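Local coordinates for protein GCN5-related N-acetyltransferase (Anabaena variabilis, PDB 2OZG) that binds coenzyme A and, as a GCN5-related N-acetyltransferase, probably transfers acetyl groups to amines, possibly those of aminoglycosides, at residues E18-L23 and E48-I53; G61-L66 and A80-V85; I115-P120 and D284-R289. All blocks are in the same frame, centred on the assembly; numbering follows the deposited sequence.

Contact 1. Residues E18-L23 and E48-I53; sequences ENIQQL and ENFRVI
Phe50, the first residue of strand 50-55, points its CB toward helix 20-30 and meets two aliphatic side chains. Ile20 ends in CD1, which comes within 4.3 Å of Phe50 CB. Leu23 crosses the phenylalanine obliquely and sets its CD2 3.9 Å from Phe50 CD2. Leucine suits this place because its branched end reaches the strand: CG, anti to the backbone N (chi1 176°), is directed from the helix toward the strand, and CD2 makes the contacts. Arg51 faces the other way, as strand alternation requires, and gives the helix its carbonyl O, 3.9 Å from Leu23 CD2. Its guanidinium turns back on its own segment, where NH1 donates to Glu48 O at 2.8 Å and also to Phe50 O, the donor standing above the carbonyl plane of Phe50. These bonds, with a salt bridge from Arg51 NH2 to Glu107, hold the flat group in place. Val52 returns to the helix side and meets Asn19 tip to tip, its CG2 3.7 Å from Asn19 OD1. The amide is tied by Ser16 N at OD1 and by Tyr54 OH at ND2, and a small apolar valine can pack against it. An early helix packed on a sheet strand is consistent with the GNAT domain. Helix 37-45 packs on both Ile20 and Phe50 through Val42, while strand 50-55 itself runs between strands 10-14 and 58-72.

Contact 2. Residues G61-L66 and A80-V85; sequences GGLAIL and AGIAAV. With COA (coenzyme A), chain C.
Ala64 and Ala83 form the small apolar centre on one face of this antiparallel pair, their CB atoms 4.3 Å apart. Leu66 extends the patch, with its CD1 4.3 Å from Ala83 CB. Glycine suits position 81, opposite Leu66, because a side chain there would come close to Leu66 CB, which lies 3.8 Å from Gly81 O. On the other face the side chains are larger. Leu63 CD2 lies 3.9 Å from Ile82 CG2, the two chains crossing at a slant. Ile65 CG2 meets Ala80 CB at 4.0 Å, continuing this aliphatic layer. Toward the coenzyme, Leu63 and Val85 lie side by side, pointing the same way, with Leu63 CB 3.9 Å from Val85 CG2.

Between the two faces runs the backbone bonding. Ala64 and Ala83 exchange two nearly straight N-H to O bonds, and Leu66 and Gly81 exchange two more. The regular pattern then breaks: Ala84 takes left-handed backbone angles (45°/54°), and Ala84 and Val85 together face Leu63, a beta bulge. Here two acceptors, Gly62 O and Ala84 O, stand 3.2 Å apart without bonding. The distortion turns Val85 N outward to within 3.1 Å of coenzyme A S1P, consistent with the bulged strand of GNAT enzymes, which presents backbone amides to the cofactor.

Helix 96-110 covers Leu63 and Ile82 through residues such as Thr104, helix 37-45 lies against Leu66 and Ala83 on the alanine face, and strand 50-55 pairs with strand 58-72 along its other edge.

Contact 3. Residues I115-P120 and D284-R289; sequences ISVLYP and DRWMLR
Arg289 and Ser116 open the bonding between these antiparallel strands, with Arg289 N 2.7 Å from Ser116 O and a longer return bond from Ser116 N to Arg289 O. Leu118 and Met287 form the second pair; Met287 N reaches Leu118 O at 2.8 Å, nearly straight at 174°. The seryl OG bonds to Ala80 O in the next strand, and the Arg289 guanidinium leads away to a salt bridge with Asp316.

Around this backbone, Trp286 CB sits over the centre of the Tyr119 ring, 3.9 Å from its centroid, a CH-pi contact. The edge of the indole's five-membered ring is directed at the face of Tyr119 in an offset edge-to-face pair, planes at 64°. Tyr119 OH bonds to Asp394 O, which fixes the ring's outer end. Val117, beta-branched and suited to a strand, spreads its methyls: CG1 3.7 Å from Trp286 CE3, CG2 3.7 Å from Leu288 CD1. Pro120 CG packs 3.9 Å from SE of Met287, present as selenomethionine.

Tyr119 also touches coenzyme A. The arrangement is consistent with two GNAT-like domains in tandem, a strand of the second pairing with one of the first beside the coenzyme A pocket.

In the fold
The three contacts follow one another across a run of neighbouring strands. Contacts 1 and 2, with centres about 11 Å apart, share the pairing of strands 50-55 and 58-72: Arg51 N lies 2.8 Å from Leu63 O, probably hydrogen-bonded. Contacts 2 and 3, about 12 Å between centres, meet where strand 75-87 runs parallel to strand 115-118, and Ile82 N is 2.9 Å from Val117 O. Contacts 1 and 3 do not touch. Of the three, contact 2 meets coenzyme A most directly, at its sulfur through Ala84 and Val85, while Ile87, Gly93, Gly95, Ala97 and Ile98 supply hydrogen bonds. Contact 3 reaches it with Tyr119, whereas in contact 1 the Leu23 side chain stays about 10 Å from the ligand.

Contact 1. Residues E18-L23 and E48-I53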
loop_
_atom_site.group_PDB
_atom_site.type_symbol
_atom_site.label_atom_id
_atom_site.label_comp_id
_atom_site.label_asym_id
_atom_site.label_seq_id
_atom_site.Cartn_x
_atom_site.Cartn_y
_atom_site.Cartn_z
ATOM N N GLU A 18 -25.143 -41.416 -1.369
ATOM C CA GLU A 18 -24.135 -42.068 -2.185
ATOM C C GLU A 18 -23.176 -41.084 -2.819
ATOM O O GLU A 18 -22.028 -41.437 -3.131
ATOM C CB GLU A 18 -24.804 -42.888 -3.284
ATOM C CG GLU A 18 -23.883 -43.902 -3.979
ATOM C CD GLU A 18 -23.475 -45.102 -3.081
ATOM O OE1 GLU A 18 -24.212 -45.408 -2.111
ATOM O OE2 GLU A 18 -22.427 -45.744 -3.382
ATOM N N ASN A 19 -23.611 -39.845 -3.010
ATOM C CA ASN A 19 -22.757 -38.871 -3.669
ATOM C C ASN A 19 -22.558 -37.521 -2.961
ATOM O O ASN A 19 -21.828 -36.719 -3.482
ATOM C CB ASN A 19 -23.278 -38.632 -5.097
ATOM C CG ASN A 19 -24.727 -38.090 -5.110
ATOM O OD1 ASN A 19 -25.150 -37.380 -4.175
ATOM N ND2 ASN A 19 -25.476 -38.397 -6.174
ATOM N N ILE A 20 -23.176 -37.269 -1.808
ATOM C CA ILE A 20 -23.088 -35.926 -1.161
ATOM C C ILE A 20 -21.692 -35.575 -0.605
ATOM O O ILE A 20 -21.317 -34.403 -0.499
ATOM C CB ILE A 20 -24.170 -35.762 -0.032
ATOM C CG1 ILE A 20 -24.335 -34.302 0.394
ATOM C CG2 ILE A 20 -23.831 -36.650 1.180
ATOM C CD1 ILE A 20 -24.573 -33.323 -0.794
ATOM N N GLN A 21 -20.918 -36.574 -0.237
ATOM C CA GLN A 21 -19.553 -36.294 0.203
ATOM C C GLN A 21 -18.648 -35.875 -0.935
ATOM O O GLN A 21 -17.791 -35.026 -0.725
ATOM C CB GLN A 21 -18.902 -37.503 0.816
ATOM C CG GLN A 21 -19.358 -37.813 2.193
ATOM C CD GLN A 21 -18.787 -39.113 2.651
ATOM O OE1 GLN A 21 -18.017 -39.149 3.604
ATOM N NE2 GLN A 21 -19.114 -40.199 1.935
ATOM N N GLN A 22 -18.754 -36.572 -2.078
ATOM C CA GLN A 22 -17.994 -36.222 -3.240
ATOM C C GLN A 22 -18.394 -34.828 -3.608
ATOM O O GLN A 22 -17.531 -34.047 -3.874
ATOM C CB GLN A 22 -18.279 -37.104 -4.445
ATOM C CG GLN A 22 -17.590 -38.443 -4.448
ATOM C CD GLN A 22 -18.466 -39.541 -5.006
ATOM O OE1 GLN A 22 -19.385 -40.012 -4.339
ATOM N NE2 GLN A 22 -18.172 -39.973 -6.219
ATOM N N LEU A 23 -19.700 -34.519 -3.656
ATOM C CA LEU A 23 -20.101 -33.161 -4.058
ATOM C C LEU A 23 -19.540 -32.146 -3.074
ATOM O O LEU A 23 -19.050 -31.101 -3.458
ATOM C CB LEU A 23 -21.628 -33.052 -4.146
ATOM C CG LEU A 23 -22.212 -31.678 -4.472
ATOM C CD1 LEU A 23 -21.756 -31.146 -5.872
ATOM C CD2 LEU A 23 -23.744 -31.695 -4.377
ATOM N N GLU A 48 -31.476 -32.628 0.581
ATOM C CA GLU A 48 -32.634 -32.681 -0.309
ATOM C C GLU A 48 -32.607 -31.587 -1.335
ATOM O O GLU A 48 -33.186 -31.758 -2.406
ATOM C CB GLU A 48 -33.968 -32.585 0.468
ATOM C CG GLU A 48 -34.044 -31.479 1.551
ATOM C CD GLU A 48 -33.263 -31.835 2.829
ATOM N N ASN A 49 -31.948 -30.470 -0.990
ATOM C CA ASN A 49 -31.825 -29.306 -1.853
ATOM C C ASN A 49 -30.651 -29.342 -2.796
ATOM O O ASN A 49 -30.540 -28.498 -3.676
ATOM C CB ASN A 49 -31.769 -28.043 -0.995
ATOM C CG ASN A 49 -33.057 -27.808 -0.259
ATOM O OD1 ASN A 49 -34.116 -28.019 -0.821
ATOM N ND2 ASN A 49 -32.974 -27.440 1.028
ATOM N N PHE A 50 -29.768 -30.313 -2.622
ATOM C CA PHE A 50 -28.632 -30.404 -3.553
ATOM C C PHE A 50 -28.930 -31.301 -4.768
ATOM O O PHE A 50 -29.757 -32.238 -4.733
ATOM C CB PHE A 50 -27.367 -30.824 -2.861
ATOM C CG PHE A 50 -26.785 -29.783 -1.972
ATOM C CD1 PHE A 50 -27.185 -29.686 -0.661
ATOM C CD2 PHE A 50 -25.778 -28.965 -2.414
ATOM C CE1 PHE A 50 -26.601 -28.749 0.173
ATOM C CE2 PHE A 50 -25.198 -28.016 -1.587
ATOM C CZ PHE A 50 -25.604 -27.921 -0.295
ATOM N N ARG A 51 -28.308 -30.940 -5.868
ATOM C CA ARG A 51 -28.466 -31.625 -7.139
ATOM C C ARG A 51 -27.076 -31.911 -7.622
ATOM O O ARG A 51 -26.130 -31.135 -7.367
ATOM C CB ARG A 51 -29.118 -30.708 -8.187
ATOM C CG ARG A 51 -30.479 -30.258 -7.820
ATOM C CD ARG A 51 -31.401 -31.464 -7.728
ATOM N NE ARG A 51 -32.741 -31.069 -7.331
ATOM C CZ ARG A 51 -33.169 -31.012 -6.086
ATOM N NH1 ARG A 51 -32.409 -31.343 -5.049
ATOM N NH2 ARG A 51 -34.393 -30.625 -5.879
ATOM N N VAL A 52 -26.981 -32.982 -8.387
ATOM C CA VAL A 52 -25.693 -33.459 -8.896
ATOM C C VAL A 52 -25.728 -33.652 -10.378
ATOM O O VAL A 52 -26.727 -34.070 -10.898
ATOM C CB VAL A 52 -25.363 -34.854 -8.235
ATOM C CG1 VAL A 52 -24.232 -35.555 -8.955
ATOM C CG2 VAL A 52 -25.024 -34.654 -6.745
ATOM N N ILE A 53 -24.627 -33.348 -11.064
ATOM C CA ILE A 53 -24.482 -33.708 -12.480
ATOM C C ILE A 53 -23.354 -34.733 -12.615
ATOM O O ILE A 53 -22.293 -34.592 -11.991
ATOM C CB ILE A 53 -24.270 -32.473 -13.404
ATOM C CG1 ILE A 53 -24.299 -32.870 -14.868
ATOM C CG2 ILE A 53 -22.994 -31.745 -13.107
ATOM C CD1 ILE A 53 -24.078 -31.708 -15.775
#

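Contact 2. Residues G61-L66 and A80-V85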
loop_
_atom_site.group_PDB
_atom_site.type_symbol
_atom_site.label_atom_id
_atom_site.label_comp_id
_atom_site.label_asym_id
_atom_site.label_seq_id
_atom_site.Cartn_x
_atom_site.Cartn_y
_atom_site.Cartn_z
ATOM N N GLY A 61 -20.128 -32.417 -10.662
ATOM C CA GLY A 61 -20.403 -31.187 -9.998
ATOM C C GLY A 61 -21.829 -31.140 -9.520
ATOM O O GLY A 61 -22.538 -32.169 -9.512
ATOM N N GLY A 62 -22.257 -29.944 -9.135
ATOM C CA GLY A 62 -23.582 -29.780 -8.612
ATOM C C GLY A 62 -23.906 -28.399 -8.126
ATOM O O GLY A 62 -23.159 -27.457 -8.310
ATOM N N LEU A 63 -25.073 -28.289 -7.498
ATOM C CA LEU A 63 -25.504 -27.050 -6.930
ATOM C C LEU A 63 -26.586 -27.321 -5.876
ATOM O O LEU A 63 -27.008 -28.482 -5.658
ATOM C CB LEU A 63 -25.995 -26.089 -8.067
ATOM C CG LEU A 63 -27.064 -26.657 -9.053
ATOM C CD1 LEU A 63 -28.403 -26.879 -8.397
ATOM C CD2 LEU A 63 -27.304 -25.766 -10.229
ATOM N N ALA A 64 -27.045 -26.232 -5.250
ATOM C CA ALA A 64 -28.188 -26.211 -4.367
ATOM C C ALA A 64 -29.281 -25.309 -4.927
ATOM O O ALA A 64 -29.028 -24.212 -5.485
ATOM C CB ALA A 64 -27.797 -25.700 -2.967
ATOM N N ILE A 65 -30.499 -25.804 -4.819
ATOM C CA ILE A 65 -31.704 -25.057 -5.157
ATOM C C ILE A 65 -32.372 -24.667 -3.814
ATOM O O ILE A 65 -32.656 -25.557 -2.990
ATOM C CB ILE A 65 -32.740 -25.898 -5.940
ATOM C CG1 ILE A 65 -32.162 -26.442 -7.241
ATOM C CG2 ILE A 65 -33.947 -24.999 -6.291
ATOM C CD1 ILE A 65 -33.173 -27.309 -7.968
ATOM N N LEU A 66 -32.654 -23.377 -3.625
ATOM C CA LEU A 66 -33.321 -22.854 -2.399
ATOM C C LEU A 66 -34.716 -22.352 -2.720
ATOM O O LEU A 66 -34.891 -21.238 -3.259
ATOM C CB LEU A 66 -32.482 -21.714 -1.734
ATOM C CG LEU A 66 -31.040 -22.107 -1.425
ATOM C CD1 LEU A 66 -30.264 -20.967 -0.750
ATOM C CD2 LEU A 66 -30.971 -23.338 -0.535
ATOM N N ALA A 80 -36.831 -19.606 -6.771
ATOM C CA ALA A 80 -35.840 -20.627 -6.488
ATOM C C ALA A 80 -34.425 -20.024 -6.594
ATOM O O ALA A 80 -33.992 -19.587 -7.672
ATOM C CB ALA A 80 -36.006 -21.813 -7.398
ATOM N N GLY A 81 -33.757 -19.952 -5.439
ATOM C CA GLY A 81 -32.424 -19.407 -5.333
ATOM C C GLY A 81 -31.473 -20.490 -5.763
ATOM O O GLY A 81 -31.696 -21.664 -5.460
ATOM N N ILE A 82 -30.484 -20.125 -6.573
ATOM C CA ILE A 82 -29.459 -21.103 -6.987
ATOM C C ILE A 82 -28.187 -20.789 -6.207
ATOM O O ILE A 82 -27.687 -19.682 -6.290
ATOM C CB ILE A 82 -29.217 -21.103 -8.498
ATOM C CG1 ILE A 82 -30.514 -21.334 -9.274
ATOM C CG2 ILE A 82 -28.154 -22.157 -8.913
ATOM C CD1 ILE A 82 -31.112 -22.617 -9.014
ATOM N N ALA A 83 -27.651 -21.767 -5.473
ATOM C CA ALA A 83 -26.454 -21.568 -4.743
ATOM C C ALA A 83 -25.380 -22.657 -5.045
ATOM O O ALA A 83 -25.660 -23.771 -5.540
ATOM C CB ALA A 83 -26.780 -21.533 -3.243
ATOM N N ALA A 84 -24.155 -22.327 -4.665
ATOM C CA ALA A 84 -23.002 -23.241 -4.744
ATOM C C ALA A 84 -22.862 -24.036 -6.054
ATOM O O ALA A 84 -22.768 -25.261 -6.032
ATOM C CB ALA A 84 -23.024 -24.176 -3.553
ATOM N N VAL A 85 -22.855 -23.336 -7.183
ATOM C CA VAL A 85 -22.682 -23.999 -8.452
ATOM C C VAL A 85 -21.202 -24.288 -8.613
ATOM O O VAL A 85 -20.387 -23.375 -8.616
ATOM C CB VAL A 85 -23.122 -23.101 -9.630
ATOM C CG1 VAL A 85 -22.863 -23.800 -10.943
ATOM C CG2 VAL A 85 -24.577 -22.741 -9.495
HETATM N N1A COA C . -15.751 -17.142 -16.975
HETATM C C2A COA C . -16.573 -16.804 -17.987
HETATM N N3A COA C . -17.356 -17.710 -18.607
HETATM C C4A COA C . -17.313 -19.007 -18.213
HETATM C C5A COA C . -16.470 -19.405 -17.179
HETATM C C6A COA C . -15.673 -18.424 -16.556
HETATM N N6A COA C . -14.823 -18.692 -15.541
HETATM N N7A COA C . -16.654 -20.739 -17.039
HETATM C C8A COA C . -17.572 -21.147 -17.952
HETATM N N9A COA C . -17.968 -20.076 -18.659
HETATM C C1B COA C . -18.959 -19.986 -19.774
HETATM C C2B COA C . -18.367 -20.458 -21.100
HETATM O O2B COA C . -17.655 -19.409 -21.796
HETATM C C3B COA C . -19.589 -21.002 -21.830
HETATM O O3B COA C . -20.139 -20.067 -22.768
HETATM P P3B COA C . -19.802 -20.202 -24.358
HETATM O O7A COA C . -20.688 -21.346 -24.821
HETATM O O8A COA C . -20.116 -18.811 -24.899
HETATM O O9A COA C . -18.326 -20.574 -24.445
HETATM C C4B COA C . -20.609 -21.353 -20.749
HETATM O O4B COA C . -20.131 -20.779 -19.525
HETATM C C5B COA C . -20.794 -22.863 -20.593
HETATM O O5B COA C . -19.564 -23.434 -20.122
HETATM P P1A COA C . -19.476 -24.833 -19.289
HETATM O O1A COA C . -20.864 -25.396 -19.094
HETATM O O2A COA C . -18.419 -25.702 -19.972
HETATM O O3A COA C . -18.838 -24.320 -17.872
HETATM P P2A COA C . -17.844 -25.209 -16.919
HETATM O O4A COA C . -18.420 -26.628 -16.906
HETATM O O5A COA C . -16.417 -25.018 -17.430
HETATM O O6A COA C . -18.039 -24.469 -15.441
HETATM C CBP COA C . -17.355 -23.251 -13.281
HETATM C CCP COA C . -16.991 -24.169 -14.469
HETATM C CDP COA C . -18.827 -23.526 -12.978
HETATM C CEP COA C . -17.314 -21.829 -13.833
HETATM C CAP COA C . -16.396 -23.579 -12.048
HETATM O OAP COA C . -17.042 -24.404 -11.020
HETATM C C9P COA C . -15.590 -22.499 -11.274
HETATM O O9P COA C . -14.421 -22.011 -11.729
HETATM N N8P COA C . -15.917 -22.036 -10.050
HETATM C C7P COA C . -17.024 -22.217 -9.110
HETATM C C6P COA C . -17.501 -20.782 -8.947
HETATM C C5P COA C . -18.747 -20.529 -9.783
HETATM O O5P COA C . -18.797 -20.861 -10.966
HETATM N N4P COA C . -19.770 -19.904 -9.181
HETATM C C3P COA C . -21.043 -19.537 -9.793
HETATM C C2P COA C . -21.887 -18.985 -8.666
HETATM S S1P COA C . -22.377 -20.322 -7.500
#

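Contact 3. Residues I115-P120 and D284-R289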
loop_
_atom_site.group_PDB
_atom_site.type_symbol
_atom_site.label_atom_id
_atom_site.label_comp_id
_atom_site.label_asym_id
_atom_site.label_seq_id
_atom_site.Cartn_x
_atom_site.Cartn_y
_atom_site.Cartn_z
ATOM N N ILE A 115 -39.811 -17.670 -10.993
ATOM C CA ILE A 115 -38.543 -16.930 -11.088
ATOM C C ILE A 115 -37.439 -17.626 -10.294
ATOM O O ILE A 115 -37.710 -18.467 -9.426
ATOM C CB ILE A 115 -38.645 -15.494 -10.621
ATOM C CG1 ILE A 115 -39.239 -15.456 -9.223
ATOM C CG2 ILE A 115 -39.574 -14.667 -11.557
ATOM C CD1 ILE A 115 -39.089 -14.109 -8.560
ATOM N N SER A 116 -36.201 -17.313 -10.649
ATOM C CA SER A 116 -35.015 -17.893 -10.025
ATOM C C SER A 116 -33.971 -16.778 -9.989
ATOM O O SER A 116 -33.891 -15.975 -10.901
ATOM C CB SER A 116 -34.483 -19.084 -10.803
ATOM O OG SER A 116 -33.264 -19.645 -10.260
ATOM N N VAL A 117 -33.210 -16.738 -8.911
ATOM C CA VAL A 117 -32.194 -15.721 -8.680
ATOM C C VAL A 117 -30.868 -16.386 -8.209
ATOM O O VAL A 117 -30.896 -17.442 -7.540
ATOM C CB VAL A 117 -32.694 -14.730 -7.596
ATOM C CG1 VAL A 117 -31.547 -13.760 -7.064
ATOM C CG2 VAL A 117 -33.862 -13.952 -8.126
ATOM N N LEU A 118 -29.747 -15.735 -8.533
ATOM C CA LEU A 118 -28.398 -16.161 -8.170
ATOM C C LEU A 118 -27.415 -15.014 -8.328
ATOM O O LEU A 118 -27.655 -14.044 -9.057
ATOM C CB LEU A 118 -27.936 -17.370 -9.034
ATOM C CG LEU A 118 -27.946 -17.262 -10.566
ATOM C CD1 LEU A 118 -26.768 -16.488 -11.102
ATOM C CD2 LEU A 118 -27.923 -18.650 -11.155
ATOM N N TYR A 119 -26.285 -15.160 -7.642
ATOM C CA TYR A 119 -25.157 -14.234 -7.672
ATOM C C TYR A 119 -24.129 -14.930 -8.580
ATOM O O TYR A 119 -23.666 -16.070 -8.268
ATOM C CB TYR A 119 -24.590 -14.021 -6.266
ATOM C CG TYR A 119 -25.372 -13.070 -5.404
ATOM C CD1 TYR A 119 -25.068 -11.729 -5.429
ATOM C CD2 TYR A 119 -26.400 -13.508 -4.558
ATOM C CE1 TYR A 119 -25.765 -10.826 -4.653
ATOM C CE2 TYR A 119 -27.086 -12.614 -3.728
ATOM C CZ TYR A 119 -26.774 -11.279 -3.809
ATOM O OH TYR A 119 -27.384 -10.326 -3.091
ATOM N N PRO A 120 -23.870 -14.359 -9.766
ATOM C CA PRO A 120 -22.994 -15.140 -10.682
ATOM C C PRO A 120 -21.452 -15.002 -10.422
ATOM O O PRO A 120 -20.991 -13.942 -10.124
ATOM C CB PRO A 120 -23.284 -14.500 -12.050
ATOM C CG PRO A 120 -23.490 -13.027 -11.675
ATOM C CD PRO A 120 -24.331 -13.107 -10.401
ATOM N N ASP A 284 -22.474 -5.740 -6.065
ATOM C CA ASP A 284 -22.702 -6.875 -6.925
ATOM C C ASP A 284 -24.104 -6.784 -7.500
ATOM O O ASP A 284 -25.014 -6.244 -6.861
ATOM C CB ASP A 284 -22.607 -8.168 -6.112
ATOM C CG ASP A 284 -21.197 -8.509 -5.722
ATOM O OD1 ASP A 284 -20.501 -9.141 -6.539
ATOM O OD2 ASP A 284 -20.778 -8.174 -4.590
ATOM N N ARG A 285 -24.262 -7.228 -8.737
ATOM C CA ARG A 285 -25.584 -7.420 -9.261
ATOM C C ARG A 285 -25.887 -8.896 -9.300
ATOM O O ARG A 285 -25.168 -9.673 -9.854
ATOM C CB ARG A 285 -25.775 -6.797 -10.626
ATOM C CG ARG A 285 -25.680 -5.297 -10.580
ATOM C CD ARG A 285 -25.736 -4.682 -11.973
ATOM N NE ARG A 285 -25.554 -3.255 -11.854
ATOM C CZ ARG A 285 -25.287 -2.442 -12.862
ATOM N NH1 ARG A 285 -25.230 -2.908 -14.104
ATOM N NH2 ARG A 285 -25.054 -1.155 -12.614
ATOM N N TRP A 286 -27.003 -9.252 -8.678
ATOM C CA TRP A 286 -27.535 -10.556 -8.811
ATOM C C TRP A 286 -28.399 -10.654 -10.060
ATOM O O TRP A 286 -28.863 -9.636 -10.625
ATOM C CB TRP A 286 -28.282 -10.998 -7.551
ATOM C CG TRP A 286 -29.070 -9.975 -6.848
ATOM C CD1 TRP A 286 -28.630 -9.158 -5.833
ATOM C CD2 TRP A 286 -30.452 -9.680 -7.020
ATOM N NE1 TRP A 286 -29.662 -8.355 -5.399
ATOM C CE2 TRP A 286 -30.798 -8.703 -6.057
ATOM C CE3 TRP A 286 -31.448 -10.148 -7.898
ATOM C CZ2 TRP A 286 -32.092 -8.190 -5.942
ATOM C CZ3 TRP A 286 -32.718 -9.659 -7.767
ATOM C CH2 TRP A 286 -33.032 -8.677 -6.791
HETATM N N MSE A 287 -28.653 -11.894 -10.462
HETATM C CA MSE A 287 -29.360 -12.141 -11.664
HETATM C C MSE A 287 -30.618 -12.860 -11.425
HETATM O O MSE A 287 -30.746 -13.614 -10.456
HETATM C CB MSE A 287 -28.476 -12.967 -12.553
HETATM C CG MSE A 287 -27.242 -12.263 -13.078
HETATM SE SE MSE A 287 -26.250 -13.375 -14.382
HETATM C CE MSE A 287 -25.920 -12.023 -15.805
ATOM N N LEU A 288 -31.541 -12.701 -12.358
ATOM C CA LEU A 288 -32.872 -13.339 -12.283
ATOM C C LEU A 288 -33.231 -14.017 -13.603
ATOM O O LEU A 288 -32.915 -13.514 -14.677
ATOM C CB LEU A 288 -33.930 -12.253 -11.975
ATOM C CG LEU A 288 -35.376 -12.757 -11.727
ATOM C CD1 LEU A 288 -36.079 -12.147 -10.527
ATOM C CD2 LEU A 288 -36.235 -12.606 -13.009
ATOM N N ARG A 289 -33.893 -15.165 -13.504
ATOM C CA ARG A 289 -34.392 -15.854 -14.647
ATOM C C ARG A 289 -35.911 -15.864 -14.537
ATOM O O ARG A 289 -36.478 -16.271 -13.499
ATOM C CB ARG A 289 -33.856 -17.296 -14.688
ATOM C CG ARG A 289 -33.568 -17.823 -16.153
ATOM C CD ARG A 289 -34.776 -18.090 -17.012
ATOM N NE ARG A 289 -34.328 -18.616 -18.307
ATOM C CZ ARG A 289 -35.135 -18.939 -19.303
ATOM N NH1 ARG A 289 -36.453 -18.784 -19.185
ATOM N NH2 ARG A 289 -34.624 -19.362 -20.440
#